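Side-chain contacts in bacillaene synthase dehydratase PksH (Bacillus subtilis, PDB 3HP0), which catalyses the dehydration of the (S)-3-hydroxy-3-methylglutaryl group tethered to the synthase PksL, an intermediate step in making the antibiotic bacillaene: residues V11-A15 / S16-I20; S188-L191 / L192-L196; K211-M214 / S215-H219. All blocks are in the same frame, centred on the assembly; numbering follows the deposited sequence.

Interaction 1: V11-A15 / S16-I20; sequences VRFQA and SVCYI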
ATOM      1  N   VAL A  11      13.667  -9.800   4.747  1.00 51.74           N
ATOM      2  CA  VAL A  11      12.701 -10.731   5.303  1.00 50.09           C
ATOM      3  C   VAL A  11      13.260 -11.343   6.583  1.00 50.41           C
ATOM      4  O   VAL A  11      14.467 -11.566   6.711  1.00 49.60           O
ATOM      5  CB  VAL A  11      12.346 -11.839   4.290  1.00 49.02           C
ATOM      6  CG1 VAL A  11      11.228 -12.725   4.842  1.00 46.41           C
ATOM      7  CG2 VAL A  11      11.915 -11.205   2.982  1.00 46.39           C
ATOM      8  N   ARG A  12      12.373 -11.603   7.535  1.00 50.81           N
ATOM      9  CA  ARG A  12      12.782 -12.162   8.810  1.00 50.64           C
ATOM     10  C   ARG A  12      11.618 -12.914   9.446  1.00 50.05           C
ATOM     11  O   ARG A  12      10.616 -12.308   9.829  1.00 48.81           O
ATOM     12  CB  ARG A  12      13.237 -11.029   9.736  1.00 52.55           C
ATOM     13  CG  ARG A  12      13.841 -11.475  11.045  1.00 55.27           C
ATOM     14  CD  ARG A  12      13.207 -10.748  12.215  1.00 59.02           C
ATOM     15  NE  ARG A  12      13.204  -9.291  12.080  1.00 62.84           N
ATOM     16  CZ  ARG A  12      12.556  -8.478  12.913  1.00 64.52           C
ATOM     17  NH1 ARG A  12      11.865  -8.985  13.928  1.00 64.78           N
ATOM     18  NH2 ARG A  12      12.586  -7.161  12.739  1.00 64.37           N
ATOM     19  N   PHE A  13      11.750 -14.233   9.545  1.00 48.98           N
ATOM     20  CA  PHE A  13      10.714 -15.050  10.149  1.00 48.11           C
ATOM     21  C   PHE A  13      10.944 -15.169  11.641  1.00 48.17           C
ATOM     22  O   PHE A  13      12.083 -15.110  12.114  1.00 48.20           O
ATOM     23  CB  PHE A  13      10.693 -16.456   9.550  1.00 47.77           C
ATOM     24  CG  PHE A  13      10.294 -16.497   8.110  1.00 47.70           C
ATOM     25  CD1 PHE A  13      11.197 -16.142   7.114  1.00 47.71           C
ATOM     26  CD2 PHE A  13       9.016 -16.905   7.747  1.00 46.36           C
ATOM     27  CE1 PHE A  13      10.833 -16.197   5.777  1.00 48.16           C
ATOM     28  CE2 PHE A  13       8.640 -16.965   6.415  1.00 47.77           C
ATOM     29  CZ  PHE A  13       9.550 -16.611   5.423  1.00 48.09           C
ATOM     30  N   GLN A  14       9.857 -15.327  12.386  1.00 47.56           N
ATOM     31  CA  GLN A  14       9.940 -15.482  13.838  1.00 47.29           C
ATOM     32  C   GLN A  14       8.712 -16.234  14.302  1.00 43.66           C
ATOM     33  O   GLN A  14       7.635 -15.672  14.438  1.00 42.04           O
ATOM     34  CB  GLN A  14      10.035 -14.121  14.539  1.00 50.53           C
ATOM     35  CG  GLN A  14      11.382 -13.415  14.335  1.00 55.84           C
ATOM     36  CD  GLN A  14      11.601 -12.271  15.316  1.00 59.44           C
ATOM     37  OE1 GLN A  14      11.089 -12.294  16.443  1.00 60.55           O
ATOM     38  NE2 GLN A  14      12.380 -11.270  14.899  1.00 58.94           N
ATOM     39  N   ALA A  15       8.906 -17.521  14.542  1.00 43.11           N
ATOM     40  CA  ALA A  15       7.838 -18.399  14.954  1.00 42.27           C
ATOM     41  C   ALA A  15       6.877 -18.468  13.780  1.00 41.23           C
ATOM     42  O   ALA A  15       7.274 -18.805  12.670  1.00 42.30           O
ATOM     43  CB  ALA A  15       7.138 -17.859  16.226  1.00 41.40           C
ATOM     44  N   SER A  16       5.630 -18.100  14.007  1.00 39.99           N
ATOM     45  CA  SER A  16       4.653 -18.160  12.957  1.00 39.88           C
ATOM     46  C   SER A  16       4.396 -16.802  12.286  1.00 38.09           C
ATOM     47  O   SER A  16       3.381 -16.615  11.619  1.00 37.37           O
ATOM     48  CB  SER A  16       3.385 -18.749  13.555  1.00 43.00           C
ATOM     49  OG  SER A  16       3.210 -18.244  14.870  1.00 47.16           O
ATOM     50  N   VAL A  17       5.333 -15.872  12.452  1.00 36.75           N
ATOM     51  CA  VAL A  17       5.226 -14.532  11.883  1.00 35.22           C
ATOM     52  C   VAL A  17       6.320 -14.204  10.864  1.00 35.13           C
ATOM     53  O   VAL A  17       7.469 -14.596  11.033  1.00 35.40           O
ATOM     54  CB  VAL A  17       5.306 -13.461  12.981  1.00 34.74           C
ATOM     55  CG1 VAL A  17       5.249 -12.072  12.350  1.00 32.62           C
ATOM     56  CG2 VAL A  17       4.202 -13.651  13.981  1.00 35.06           C
ATOM     57  N   CYS A  18       5.966 -13.463   9.822  1.00 34.22           N
ATOM     58  CA  CYS A  18       6.946 -13.083   8.824  1.00 34.54           C
ATOM     59  C   CYS A  18       7.030 -11.564   8.707  1.00 35.45           C
ATOM     60  O   CYS A  18       6.020 -10.895   8.490  1.00 35.82           O
ATOM     61  CB  CYS A  18       6.602 -13.664   7.459  1.00 32.93           C
ATOM     62  SG  CYS A  18       7.704 -13.022   6.189  1.00 32.83           S
ATOM     63  N   TYR A  19       8.237 -11.024   8.855  1.00 35.78           N
ATOM     64  CA  TYR A  19       8.447  -9.587   8.773  1.00 35.23           C
ATOM     65  C   TYR A  19       9.077  -9.202   7.446  1.00 35.78           C
ATOM     66  O   TYR A  19      10.164  -9.667   7.093  1.00 33.98           O
ATOM     67  CB  TYR A  19       9.350  -9.102   9.915  1.00 36.16           C
ATOM     68  CG  TYR A  19       8.755  -9.261  11.301  1.00 35.10           C
ATOM     69  CD1 TYR A  19       8.037  -8.228  11.904  1.00 34.78           C
ATOM     70  CD2 TYR A  19       8.895 -10.454  11.995  1.00 34.22           C
ATOM     71  CE1 TYR A  19       7.474  -8.390  13.169  1.00 35.24           C
ATOM     72  CE2 TYR A  19       8.344 -10.630  13.250  1.00 33.93           C
ATOM     73  CZ  TYR A  19       7.633  -9.604  13.837  1.00 36.45           C
ATOM     74  OH  TYR A  19       7.085  -9.812  15.088  1.00 36.35           O
ATOM     75  N   ILE A  20       8.366  -8.361   6.709  1.00 36.83           N
ATOM     76  CA  ILE A  20       8.839  -7.862   5.433  1.00 38.96           C
ATOM     77  C   ILE A  20       9.151  -6.405   5.701  1.00 40.98           C
ATOM     78  O   ILE A  20       8.257  -5.638   6.053  1.00 40.50           O
ATOM     79  CB  ILE A  20       7.756  -7.934   4.351  1.00 36.50           C
ATOM     80  CG1 ILE A  20       7.484  -9.386   3.972  1.00 34.73           C
ATOM     81  CG2 ILE A  20       8.196  -7.125   3.144  1.00 38.67           C
ATOM     82  CD1 ILE A  20       6.351  -9.548   2.982  1.00 35.13           C
TER
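R12 lays its guanidinium over one face of the Y19 ring, the two planes only 19° apart, in an offset stack that is also a cation-pi contact. CZ of R12 stands 4.5 Å from the centroid of the Y19 ring, and of the guanidinium atoms NH1 comes nearest the ring, 3.8 Å from Y19 CD2. The arginine reaches back over the neighbouring strand because its chain folds at chi2 and chi3. Q14 meets the same ring at its edge, CB 4.1 Å from CE2 of Y19.

On the sheet face shared by V11, F13, C18 and I20, the sulfur of C18 sits over the F13 ring, SG 4.2 Å from the ring centroid, a Cys sulfur-aromatic contact. With C18 SG anti to the backbone N (chi1 173°), it also touches V11 CG1 at 3.8 Å.

Strands 9-14 and 17-22 form an antiparallel hairpin, with R12-Y19 and Q14-V17 as hydrogen-bonded pairs and a type II' beta turn from Q14 to V17. Helix 34-48 packs against the V11, F13 and C18 face, while strand 53-57 pairs with the other side of 17-22, leaving 9-14 outermost in the sheet of this chain. The hairpin thus carries two unlike contacts on its two faces: a cationic stack, probably strengthened by the electron-rich phenol ring, and a sulfur-aromatic contact that continues into packing of V11 and C18 on V42 and C46 of helix 34-48.

Interaction 2: S188-L191 / L192-L196; sequences SDVL and LRKHL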
ATOM      1  N   SER A 188       4.166   2.027  19.252  1.00 47.38           N
ATOM      2  CA  SER A 188       3.761   1.088  18.233  1.00 47.25           C
ATOM      3  C   SER A 188       4.916   0.130  17.986  1.00 48.99           C
ATOM      4  O   SER A 188       5.759   0.335  17.114  1.00 52.35           O
ATOM      5  CB  SER A 188       3.399   1.808  16.938  1.00 44.42           C
ATOM      6  OG  SER A 188       4.558   2.378  16.361  1.00 40.78           O
ATOM      7  N   ASP A 189       4.944  -0.905  18.809  1.00 48.71           N
ATOM      8  CA  ASP A 189       5.939  -1.973  18.796  1.00 47.35           C
ATOM      9  C   ASP A 189       5.305  -2.808  19.885  1.00 45.23           C
ATOM     10  O   ASP A 189       5.082  -4.016  19.741  1.00 45.23           O
ATOM     11  CB  ASP A 189       7.316  -1.466  19.255  1.00 50.76           C
ATOM     12  CG  ASP A 189       8.277  -1.219  18.095  1.00 53.59           C
ATOM     13  OD1 ASP A 189       7.892  -1.427  16.923  1.00 55.15           O
ATOM     14  OD2 ASP A 189       9.434  -0.807  18.358  1.00 54.55           O
ATOM     15  N   VAL A 190       4.990  -2.111  20.970  1.00 41.68           N
ATOM     16  CA  VAL A 190       4.326  -2.711  22.098  1.00 40.10           C
ATOM     17  C   VAL A 190       2.921  -3.025  21.613  1.00 37.86           C
ATOM     18  O   VAL A 190       2.368  -4.083  21.889  1.00 38.97           O
ATOM     19  CB  VAL A 190       4.233  -1.728  23.284  1.00 41.05           C
ATOM     20  CG1 VAL A 190       3.392  -2.355  24.396  1.00 38.92           C
ATOM     21  CG2 VAL A 190       5.637  -1.353  23.776  1.00 38.86           C
ATOM     22  N   LEU A 191       2.360  -2.071  20.882  1.00 35.57           N
ATOM     23  CA  LEU A 191       1.020  -2.190  20.330  1.00 32.35           C
ATOM     24  C   LEU A 191       0.988  -3.354  19.337  1.00 31.96           C
ATOM     25  O   LEU A 191       0.030  -4.133  19.298  1.00 30.35           O
ATOM     26  CB  LEU A 191       0.622  -0.884  19.639  1.00 28.11           C
ATOM     27  CG  LEU A 191      -0.798  -0.854  19.081  1.00 28.17           C
ATOM     28  CD1 LEU A 191      -1.771  -1.165  20.201  1.00 22.14           C
ATOM     29  CD2 LEU A 191      -1.092   0.508  18.449  1.00 26.63           C
ATOM     30  N   LEU A 192       2.046  -3.477  18.542  1.00 31.43           N
ATOM     31  CA  LEU A 192       2.137  -4.557  17.577  1.00 32.28           C
ATOM     32  C   LEU A 192       2.170  -5.884  18.327  1.00 33.68           C
ATOM     33  O   LEU A 192       1.397  -6.787  18.024  1.00 35.00           O
ATOM     34  CB  LEU A 192       3.395  -4.392  16.710  1.00 30.63           C
ATOM     35  CG  LEU A 192       3.755  -5.563  15.785  1.00 30.88           C
ATOM     36  CD1 LEU A 192       2.564  -5.942  14.915  1.00 32.04           C
ATOM     37  CD2 LEU A 192       4.935  -5.170  14.916  1.00 29.30           C
ATOM     38  N   ARG A 193       3.053  -5.994  19.317  1.00 35.48           N
ATOM     39  CA  ARG A 193       3.159  -7.217  20.101  1.00 35.68           C
ATOM     40  C   ARG A 193       1.851  -7.635  20.760  1.00 34.68           C
ATOM     41  O   ARG A 193       1.581  -8.828  20.882  1.00 35.80           O
ATOM     42  CB  ARG A 193       4.251  -7.086  21.167  1.00 38.60           C
ATOM     43  CG  ARG A 193       5.670  -7.274  20.636  1.00 42.08           C
ATOM     44  CD  ARG A 193       6.679  -7.425  21.781  1.00 44.76           C
ATOM     45  NE  ARG A 193       6.837  -6.191  22.545  1.00 48.48           N
ATOM     46  CZ  ARG A 193       7.561  -5.147  22.149  1.00 50.02           C
ATOM     47  NH1 ARG A 193       8.209  -5.186  20.988  1.00 49.39           N
ATOM     48  NH2 ARG A 193       7.627  -4.057  22.909  1.00 50.32           N
ATOM     49  N   LYS A 194       1.035  -6.678  21.190  1.00 33.07           N
ATOM     50  CA  LYS A 194      -0.236  -7.031  21.818  1.00 34.68           C
ATOM     51  C   LYS A 194      -1.170  -7.659  20.782  1.00 34.76           C
ATOM     52  O   LYS A 194      -2.040  -8.472  21.117  1.00 33.41           O
ATOM     53  CB  LYS A 194      -0.898  -5.799  22.431  1.00 37.25           C
ATOM     54  CG  LYS A 194      -0.071  -5.151  23.534  1.00 43.35           C
ATOM     55  CD  LYS A 194      -0.844  -4.032  24.231  1.00 45.16           C
ATOM     56  CE  LYS A 194      -0.039  -3.428  25.375  1.00 47.14           C
ATOM     57  NZ  LYS A 194      -0.753  -2.282  26.010  1.00 46.95           N
ATOM     58  N   HIS A 195      -0.980  -7.269  19.522  1.00 32.59           N
ATOM     59  CA  HIS A 195      -1.774  -7.801  18.428  1.00 32.48           C
ATOM     60  C   HIS A 195      -1.263  -9.195  18.060  1.00 31.90           C
ATOM     61  O   HIS A 195      -2.047 -10.140  17.954  1.00 31.18           O
ATOM     62  CB  HIS A 195      -1.709  -6.867  17.211  1.00 32.96           C
ATOM     63  CG  HIS A 195      -2.637  -5.693  17.300  1.00 34.17           C
ATOM     64  ND1 HIS A 195      -2.395  -4.605  18.112  1.00 35.39           N
ATOM     65  CD2 HIS A 195      -3.841  -5.467  16.720  1.00 35.26           C
ATOM     66  CE1 HIS A 195      -3.409  -3.763  18.033  1.00 35.31           C
ATOM     67  NE2 HIS A 195      -4.301  -4.262  17.196  1.00 36.02           N
ATOM     68  N   LEU A 196       0.050  -9.325  17.882  1.00 31.69           N
ATOM     69  CA  LEU A 196       0.644 -10.619  17.541  1.00 34.06           C
ATOM     70  C   LEU A 196       0.326 -11.642  18.620  1.00 33.95           C
ATOM     71  O   LEU A 196       0.097 -12.813  18.342  1.00 35.52           O
ATOM     72  CB  LEU A 196       2.159 -10.494  17.387  1.00 33.15           C
ATOM     73  CG  LEU A 196       2.606  -9.573  16.246  1.00 35.81           C
ATOM     74  CD1 LEU A 196       4.129  -9.568  16.153  1.00 34.26           C
ATOM     75  CD2 LEU A 196       1.981 -10.040  14.930  1.00 32.71           C
TER
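H195 folds back beside L191, its CE1 3.8 Å from L191 CD1, the two side chains running the same way. The imidazole turns its edge to the backbone of L191: ND1 donates to L191 O at 2.7 Å with an almost straight N-H...O angle of 166°. The oxygen lies in the ring plane, whereas ND1 approaches from above the carbonyl plane. The bond implies a proton on ND1 and fixes the rotation of the ring; the backbone N of H195 adds a weak bond to the same oxygen.

One residue back, V190 and K194 lie side by side, with V190 CG1 3.7 Å from K194 CE along an extended lysine chain. R193 bends at chi3 (-68°), bringing its guanidinium over the first turn so that D189 O lies 3.5 Å above its plane, over its centre. NH2 of R193 also meets V190 CG2 at 3.5 Å. The same D189 O accepts the backbone bond from R193 N at 2.9 Å. The D189 carboxylate turns elsewhere, its OD1 hydrogen-bonded to H106 NE2 on strand 102-107.

D189 occupies the N-cap position of helix 190-199, though its side chain makes no capping bond. The arrangement is that of the N-terminal turns of a helix, where i to i+4 backbone bonds begin and side chains three or four residues apart pack along the surface, here with a histidine side chain also bonded to the carbonyl four residues earlier.

Interaction 3: K211-M214 / S215-H219; sequences KQFM and SSLDH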
ATOM      1  N   LYS A 211     -10.966 -15.712   5.886  1.00 16.89           N
ATOM      2  CA  LYS A 211     -10.693 -14.692   4.881  1.00 18.29           C
ATOM      3  C   LYS A 211     -11.337 -15.050   3.542  1.00 20.60           C
ATOM      4  O   LYS A 211     -11.828 -14.164   2.845  1.00 24.22           O
ATOM      5  CB  LYS A 211      -9.183 -14.440   4.721  1.00 14.74           C
ATOM      6  CG  LYS A 211      -8.518 -13.980   6.031  1.00 18.04           C
ATOM      7  CD  LYS A 211      -7.575 -12.806   5.861  1.00 21.08           C
ATOM      8  CE  LYS A 211      -6.419 -13.133   4.935  1.00 24.90           C
ATOM      9  NZ  LYS A 211      -5.563 -11.967   4.594  1.00 20.00           N
ATOM     10  N   GLN A 212     -11.364 -16.333   3.180  1.00 19.52           N
ATOM     11  CA  GLN A 212     -11.991 -16.705   1.915  1.00 22.72           C
ATOM     12  C   GLN A 212     -13.456 -16.317   1.954  1.00 20.88           C
ATOM     13  O   GLN A 212     -13.989 -15.780   0.989  1.00 22.36           O
ATOM     14  CB  GLN A 212     -11.852 -18.208   1.628  1.00 23.96           C
ATOM     15  CG  GLN A 212     -10.405 -18.642   1.453  1.00 31.17           C
ATOM     16  CD  GLN A 212     -10.265 -20.116   1.097  1.00 37.91           C
ATOM     17  OE1 GLN A 212     -11.209 -20.904   1.266  1.00 41.90           O
ATOM     18  NE2 GLN A 212      -9.082 -20.500   0.609  1.00 36.98           N
ATOM     19  N   PHE A 213     -14.102 -16.572   3.082  1.00 20.54           N
ATOM     20  CA  PHE A 213     -15.510 -16.220   3.252  1.00 18.13           C
ATOM     21  C   PHE A 213     -15.747 -14.698   3.078  1.00 18.89           C
ATOM     22  O   PHE A 213     -16.668 -14.289   2.367  1.00 17.58           O
ATOM     23  CB  PHE A 213     -15.978 -16.671   4.635  1.00 17.35           C
ATOM     24  CG  PHE A 213     -17.335 -16.170   5.005  1.00 19.09           C
ATOM     25  CD1 PHE A 213     -18.469 -16.742   4.453  1.00 16.61           C
ATOM     26  CD2 PHE A 213     -17.478 -15.097   5.883  1.00 15.18           C
ATOM     27  CE1 PHE A 213     -19.732 -16.260   4.762  1.00 17.78           C
ATOM     28  CE2 PHE A 213     -18.726 -14.611   6.196  1.00 16.52           C
ATOM     29  CZ  PHE A 213     -19.864 -15.193   5.635  1.00 16.83           C
HETATM   30  N   MSE A 214     -14.927 -13.872   3.733  1.00 17.72           N
HETATM   31  CA  MSE A 214     -15.069 -12.414   3.614  1.00 21.45           C
HETATM   32  C   MSE A 214     -14.864 -12.001   2.149  1.00 22.56           C
HETATM   33  O   MSE A 214     -15.545 -11.109   1.652  1.00 20.78           O
HETATM   34  CB  MSE A 214     -14.052 -11.664   4.511  1.00 19.20           C
HETATM   35  CG  MSE A 214     -14.372 -11.701   5.995  1.00 23.87           C
HETATM   36 SE   MSE A 214     -16.104 -10.876   6.451  1.00 31.93          SE
HETATM   37  CE  MSE A 214     -15.426  -9.230   7.307  1.00 23.65           C
ATOM     38  N   SER A 215     -13.925 -12.652   1.464  1.00 23.44           N
ATOM     39  CA  SER A 215     -13.677 -12.348   0.060  1.00 24.89           C
ATOM     40  C   SER A 215     -14.886 -12.643  -0.818  1.00 24.66           C
ATOM     41  O   SER A 215     -15.242 -11.830  -1.661  1.00 23.46           O
ATOM     42  CB  SER A 215     -12.491 -13.152  -0.473  1.00 23.85           C
ATOM     43  OG  SER A 215     -11.274 -12.498  -0.182  1.00 30.84           O
ATOM     44  N   SER A 216     -15.514 -13.802  -0.631  1.00 24.91           N
ATOM     45  CA  SER A 216     -16.661 -14.154  -1.463  1.00 30.12           C
ATOM     46  C   SER A 216     -17.846 -13.232  -1.189  1.00 30.70           C
ATOM     47  O   SER A 216     -18.667 -12.971  -2.064  1.00 32.07           O
ATOM     48  CB  SER A 216     -17.064 -15.617  -1.245  1.00 29.86           C
ATOM     49  OG  SER A 216     -17.718 -15.785  -0.007  1.00 36.11           O
ATOM     50  N   LEU A 217     -17.912 -12.714   0.028  1.00 31.52           N
ATOM     51  CA  LEU A 217     -18.988 -11.821   0.415  1.00 31.61           C
ATOM     52  C   LEU A 217     -18.853 -10.448  -0.248  1.00 31.70           C
ATOM     53  O   LEU A 217     -19.846  -9.778  -0.514  1.00 31.82           O
ATOM     54  CB  LEU A 217     -18.980 -11.663   1.930  1.00 33.49           C
ATOM     55  CG  LEU A 217     -20.307 -11.780   2.672  1.00 35.38           C
ATOM     56  CD1 LEU A 217     -21.063 -13.034   2.228  1.00 33.67           C
ATOM     57  CD2 LEU A 217     -20.015 -11.806   4.170  1.00 34.42           C
ATOM     58  N   ASP A 218     -17.622 -10.036  -0.532  1.00 30.73           N
ATOM     59  CA  ASP A 218     -17.391  -8.725  -1.128  1.00 30.46           C
ATOM     60  C   ASP A 218     -16.376  -8.710  -2.284  1.00 29.90           C
ATOM     61  O   ASP A 218     -15.179  -8.885  -2.063  1.00 29.84           O
ATOM     62  CB  ASP A 218     -16.957  -7.759  -0.014  1.00 28.37           C
ATOM     63  CG  ASP A 218     -16.423  -6.443  -0.549  1.00 29.17           C
ATOM     64  OD1 ASP A 218     -16.914  -5.988  -1.602  1.00 29.44           O
ATOM     65  OD2 ASP A 218     -15.519  -5.856   0.092  1.00 31.26           O
ATOM     66  N   HIS A 219     -16.859  -8.477  -3.504  1.00 29.71           N
ATOM     67  CA  HIS A 219     -15.998  -8.440  -4.701  1.00 32.43           C
ATOM     68  C   HIS A 219     -15.611  -7.023  -5.130  1.00 29.77           C
ATOM     69  O   HIS A 219     -15.070  -6.818  -6.213  1.00 29.06           O
ATOM     70  CB  HIS A 219     -16.688  -9.129  -5.892  1.00 35.31           C
ATOM     71  CG  HIS A 219     -16.803 -10.615  -5.758  1.00 39.00           C
ATOM     72  ND1 HIS A 219     -17.189 -11.425  -6.806  1.00 41.16           N
ATOM     73  CD2 HIS A 219     -16.580 -11.442  -4.710  1.00 40.96           C
ATOM     74  CE1 HIS A 219     -17.196 -12.685  -6.409  1.00 41.58           C
ATOM     75  NE2 HIS A 219     -16.830 -12.723  -5.140  1.00 42.26           N
TER
HETATM   76  O   HOH W   1     -10.496 -11.807   2.949  1.00 27.34           O
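F213 and L217, one helical turn apart, meet through ring and methyl: L217 CD2 lies 3.7 Å from both CE2 and CZ of F213, approaching the ring obliquely. F213 has CG anti to the backbone N (chi1 171°), and although its CB points away from the following turn, the far end of the ring comes back to the leucine.

In the backbone of the same pair, F213 O takes two donors. S216 OG bonds to it at 3.0 Å and L217 N at 3.1 Å, both from the same face of the carbonyl plane. The serine hydroxyl reaches it with a chi1 of 74°, which places OG between the backbone N and the carbonyl carbon of S216. M214 O is served less firmly, by weak bonds from L217 N and D218 N, as the helix runs out.

On another flank a water bridges K211 O and S215 OG. It donates to K211 O at 2.7 Å and accepts from S215 OG at 3.3 Å, while S215 N makes the regular helical bond to K211 O at 2.9 Å.

Farther out, K211 sends NZ away from these residues to a salt bridge with D123 and a hydrogen bond to Y101 O, tying helix 204-217 to other parts of the chain. D218 is the first residue to leave helical geometry, and H219 is the N-cap of helix 220-235. OD1 of D218 accepts from Q220 N, linking the end of one helix to the start of the next.

Chemically, the end of the helix combines a small apolar contact with carbonyls that gain partners besides backbone N-H groups, F213 O the S216 hydroxyl and K211 O the water. The second bond to F213 O would probably polarise that carbonyl further.

Interactions 1 and 2 are neighbours, their centres 14 Å apart, and they touch: Y19 OH of the hairpin packs on L196 CD1 of helix 190-199 at 3.2 Å. Interaction 3 stands apart, its centre about 26 Å from that of interaction 1 and about 27 Å from that of interaction 2, with nearest atoms about 12 and 13 Å away. Even so, helices 190-199 and 204-217, which carry interactions 2 and 3, follow each other in the chain. All three are surface contacts within the crotonase-like fold, 19 to 20 Å from the chain's centre, and lie away from the active-site residues D68 and E137.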